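Local coordinates for CymD (Pseudomonas putida, PDB 6Z34), which is an outer membrane channel of the FadL family for the uptake of monoaromatic hydrocarbons, at residues L192-A205 / N252-I265. Sequence-based numbering, arbitrary orientation.
Sequences LLSVPELSAGYLSA and NADLTAVSAVAGNI
L192 of helix 188-193 lays CD1 on the methyl of A257, which CD1 of L198 also touches. Next along, V195 sets CG1, anti to its backbone N (chi1 177°), against CB of S259 and CB of A262. The polar centre lies here: S259 OG donates to P196 O at 2.6 Å, and OG in turn accepts from A262 N at 2.8 Å in an almost straight bond (171°), an ST motif. One hydroxyl thus joins the type II turn V195-L198 to the turn at S259-A262. An alanine in place of S259 would probably leave P196 O and A262 N without these mates, and the two turns less firmly tied. Further on the strands run antiparallel, with a classic beta bulge where S199 and A200 both face V258: S199 N reaches V258 O at 2.8 Å, and V258 N returns to A200 O. Y202 exchanges two backbone bonds with T256, and a water 2.8 Å from Y202 O, to which it donates, lies 2.5 Å from T256 OG1; the tyrosine hydroxyl itself bonds E129 O. On the other face, L255 brings CD1 within 3.3 Å of Y202 O and packs it on CB of L203. S204 pairs likewise with D254, and A205 CB meets A253 CB at 3.6 Å. In this barrel hairpin of strands 198-229 and 234-259, at the ends remote from its connecting turn, the example shows a division of labour: backbone bonds set the register, whereas apolar contacts and one doubly used hydroxyl tie the turns beyond.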
# COMPACT_ATOMS: atom_id res chain seq x y z
N LEU A 192 -27.01 -17.53 -19.34
CA LEU A 192 -26.02 -18.32 -18.62
C LEU A 192 -26.67 -19.44 -17.81
O LEU A 192 -26.21 -20.59 -17.84
CB LEU A 192 -25.17 -17.42 -17.73
CG LEU A 192 -24.05 -18.12 -16.99
CD1 LEU A 192 -22.69 -17.54 -17.40
CD2 LEU A 192 -24.29 -17.93 -15.52
N LEU A 193 -27.76 -19.14 -17.10
CA LEU A 193 -28.47 -20.19 -16.38
C LEU A 193 -29.01 -21.27 -17.31
O LEU A 193 -29.35 -22.36 -16.84
CB LEU A 193 -29.62 -19.59 -15.57
CG LEU A 193 -29.30 -18.45 -14.60
CD1 LEU A 193 -30.54 -18.12 -13.79
CD2 LEU A 193 -28.13 -18.79 -13.69
N SER A 194 -29.09 -20.99 -18.61
CA SER A 194 -29.56 -21.96 -19.59
C SER A 194 -28.41 -22.69 -20.28
O SER A 194 -28.64 -23.42 -21.26
CB SER A 194 -30.48 -21.29 -20.61
OG SER A 194 -29.80 -20.31 -21.38
N VAL A 195 -27.18 -22.51 -19.82
CA VAL A 195 -26.08 -23.40 -20.21
C VAL A 195 -26.30 -24.76 -19.57
O VAL A 195 -26.41 -24.85 -18.33
CB VAL A 195 -24.74 -22.80 -19.79
CG1 VAL A 195 -23.61 -23.76 -20.12
CG2 VAL A 195 -24.51 -21.44 -20.45
N PRO A 196 -26.36 -25.85 -20.34
CA PRO A 196 -26.64 -27.16 -19.74
C PRO A 196 -25.59 -27.56 -18.71
O PRO A 196 -24.39 -27.37 -18.93
CB PRO A 196 -26.64 -28.12 -20.94
CG PRO A 196 -26.75 -27.25 -22.14
CD PRO A 196 -26.10 -25.96 -21.78
N GLU A 197 -26.06 -28.11 -17.59
CA GLU A 197 -25.22 -28.60 -16.51
C GLU A 197 -24.30 -27.52 -15.95
O GLU A 197 -23.20 -27.81 -15.47
CB GLU A 197 -24.41 -29.82 -16.96
CG GLU A 197 -23.94 -30.74 -15.84
CD GLU A 197 -25.05 -31.64 -15.31
OE1 GLU A 197 -24.90 -32.14 -14.17
OE2 GLU A 197 -26.05 -31.85 -16.02
N LEU A 198 -24.72 -26.25 -16.02
CA LEU A 198 -23.82 -25.17 -15.65
C LEU A 198 -23.37 -25.34 -14.20
O LEU A 198 -24.19 -25.55 -13.30
CB LEU A 198 -24.48 -23.80 -15.83
CG LEU A 198 -23.66 -22.70 -15.13
CD1 LEU A 198 -22.31 -22.55 -15.86
CD2 LEU A 198 -24.38 -21.36 -15.03
N SER A 199 -22.06 -25.26 -13.99
CA SER A 199 -21.46 -25.51 -12.69
C SER A 199 -20.83 -24.27 -12.05
O SER A 199 -20.86 -24.13 -10.83
CB SER A 199 -20.40 -26.61 -12.82
OG SER A 199 -19.40 -26.43 -11.83
N ALA A 200 -20.24 -23.38 -12.84
CA ALA A 200 -19.63 -22.19 -12.26
C ALA A 200 -19.36 -21.17 -13.36
O ALA A 200 -19.14 -21.54 -14.52
CB ALA A 200 -18.31 -22.51 -11.54
N GLY A 201 -19.39 -19.91 -12.98
CA GLY A 201 -18.90 -18.83 -13.81
C GLY A 201 -17.56 -18.36 -13.28
O GLY A 201 -17.36 -18.26 -12.07
N TYR A 202 -16.63 -18.10 -14.20
CA TYR A 202 -15.29 -17.64 -13.84
C TYR A 202 -15.03 -16.29 -14.50
O TYR A 202 -14.95 -16.20 -15.73
CB TYR A 202 -14.23 -18.66 -14.25
CG TYR A 202 -12.90 -18.35 -13.62
CD1 TYR A 202 -12.74 -18.39 -12.24
CD2 TYR A 202 -11.81 -17.97 -14.40
CE1 TYR A 202 -11.53 -18.09 -11.66
CE2 TYR A 202 -10.59 -17.66 -13.83
CZ TYR A 202 -10.45 -17.72 -12.45
OH TYR A 202 -9.25 -17.43 -11.87
N LEU A 203 -14.90 -15.25 -13.68
CA LEU A 203 -14.48 -13.94 -14.16
C LEU A 203 -12.96 -13.83 -14.04
O LEU A 203 -12.42 -13.92 -12.94
CB LEU A 203 -15.15 -12.82 -13.37
CG LEU A 203 -14.90 -11.44 -13.96
CD1 LEU A 203 -15.68 -11.31 -15.24
CD2 LEU A 203 -15.29 -10.35 -12.95
N SER A 204 -12.30 -13.66 -15.18
CA SER A 204 -10.85 -13.61 -15.27
C SER A 204 -10.46 -12.27 -15.86
O SER A 204 -11.00 -11.86 -16.89
CB SER A 204 -10.32 -14.76 -16.14
OG SER A 204 -8.91 -14.67 -16.30
N ALA A 205 -9.52 -11.56 -15.21
CA ALA A 205 -9.18 -10.22 -15.70
C ALA A 205 -7.71 -9.98 -15.32
O ALA A 205 -7.39 -9.33 -14.32
CB ALA A 205 -10.11 -9.15 -15.13
N ASN A 252 -10.39 -5.07 -19.54
CA ASN A 252 -10.91 -6.25 -20.22
C ASN A 252 -10.92 -7.44 -19.28
O ASN A 252 -10.11 -7.54 -18.36
CB ASN A 252 -10.08 -6.61 -21.46
CG ASN A 252 -10.06 -5.50 -22.46
OD1 ASN A 252 -11.03 -4.76 -22.61
ND2 ASN A 252 -8.93 -5.35 -23.15
N ALA A 253 -11.84 -8.36 -19.55
CA ALA A 253 -12.03 -9.54 -18.72
C ALA A 253 -12.71 -10.61 -19.56
O ALA A 253 -13.37 -10.32 -20.56
CB ALA A 253 -12.88 -9.24 -17.48
N ASP A 254 -12.53 -11.85 -19.12
CA ASP A 254 -13.23 -13.00 -19.69
C ASP A 254 -14.14 -13.58 -18.62
O ASP A 254 -13.74 -13.71 -17.46
CB ASP A 254 -12.26 -14.07 -20.18
CG ASP A 254 -11.45 -13.62 -21.37
OD1 ASP A 254 -12.04 -13.07 -22.33
OD2 ASP A 254 -10.21 -13.81 -21.35
N LEU A 255 -15.36 -13.91 -19.01
CA LEU A 255 -16.29 -14.67 -18.18
C LEU A 255 -16.47 -16.03 -18.83
O LEU A 255 -17.06 -16.12 -19.91
CB LEU A 255 -17.63 -13.95 -18.06
CG LEU A 255 -18.60 -14.66 -17.12
CD1 LEU A 255 -17.96 -14.78 -15.75
CD2 LEU A 255 -19.91 -13.90 -17.06
N THR A 256 -15.95 -17.07 -18.20
CA THR A 256 -16.08 -18.43 -18.71
C THR A 256 -17.21 -19.15 -17.97
O THR A 256 -17.23 -19.17 -16.73
CB THR A 256 -14.77 -19.19 -18.58
OG1 THR A 256 -13.71 -18.41 -19.15
CG2 THR A 256 -14.86 -20.52 -19.34
N ALA A 257 -18.15 -19.69 -18.73
CA ALA A 257 -19.17 -20.58 -18.19
C ALA A 257 -18.63 -22.00 -18.18
O ALA A 257 -18.19 -22.50 -19.21
CB ALA A 257 -20.45 -20.51 -19.02
N VAL A 258 -18.64 -22.64 -17.01
CA VAL A 258 -18.06 -23.97 -16.85
C VAL A 258 -19.18 -25.00 -16.82
O VAL A 258 -20.14 -24.88 -16.04
CB VAL A 258 -17.20 -24.05 -15.58
CG1 VAL A 258 -16.46 -25.37 -15.53
CG2 VAL A 258 -16.20 -22.91 -15.59
N SER A 259 -19.05 -26.03 -17.66
CA SER A 259 -20.04 -27.09 -17.75
C SER A 259 -19.34 -28.39 -18.12
O SER A 259 -18.48 -28.40 -19.00
CB SER A 259 -21.13 -26.76 -18.77
OG SER A 259 -21.82 -27.94 -19.18
N ALA A 260 -19.70 -29.47 -17.42
CA ALA A 260 -19.16 -30.78 -17.77
C ALA A 260 -19.63 -31.22 -19.15
O ALA A 260 -18.91 -31.92 -19.86
CB ALA A 260 -19.58 -31.82 -16.73
N VAL A 261 -20.83 -30.81 -19.54
CA VAL A 261 -21.42 -31.23 -20.81
C VAL A 261 -21.07 -30.27 -21.93
O VAL A 261 -20.67 -30.70 -23.02
CB VAL A 261 -22.94 -31.36 -20.63
CG1 VAL A 261 -23.66 -31.17 -21.95
CG2 VAL A 261 -23.27 -32.70 -20.00
N ALA A 262 -21.18 -28.97 -21.69
CA ALA A 262 -21.06 -27.96 -22.73
C ALA A 262 -19.67 -27.34 -22.82
O ALA A 262 -19.48 -26.38 -23.58
CB ALA A 262 -22.10 -26.86 -22.50
N GLY A 263 -18.69 -27.85 -22.09
CA GLY A 263 -17.37 -27.27 -22.10
C GLY A 263 -17.38 -25.92 -21.40
O GLY A 263 -18.38 -25.45 -20.87
N ASN A 264 -16.21 -25.29 -21.42
CA ASN A 264 -15.98 -23.99 -20.79
C ASN A 264 -16.11 -22.92 -21.85
O ASN A 264 -15.17 -22.69 -22.62
CB ASN A 264 -14.62 -23.96 -20.13
CG ASN A 264 -14.38 -25.15 -19.27
OD1 ASN A 264 -15.23 -25.51 -18.46
ND2 ASN A 264 -13.24 -25.80 -19.46
N ILE A 265 -17.26 -22.26 -21.89
CA ILE A 265 -17.58 -21.28 -22.91
C ILE A 265 -17.04 -19.92 -22.43
O ILE A 265 -17.63 -19.34 -21.50
CB ILE A 265 -19.08 -21.23 -23.19
CG1 ILE A 265 -19.59 -22.62 -23.54
CG2 ILE A 265 -19.40 -20.27 -24.33
CD1 ILE A 265 -21.09 -22.66 -23.67
O HOH W 1 -13.02 -16.45 -17.76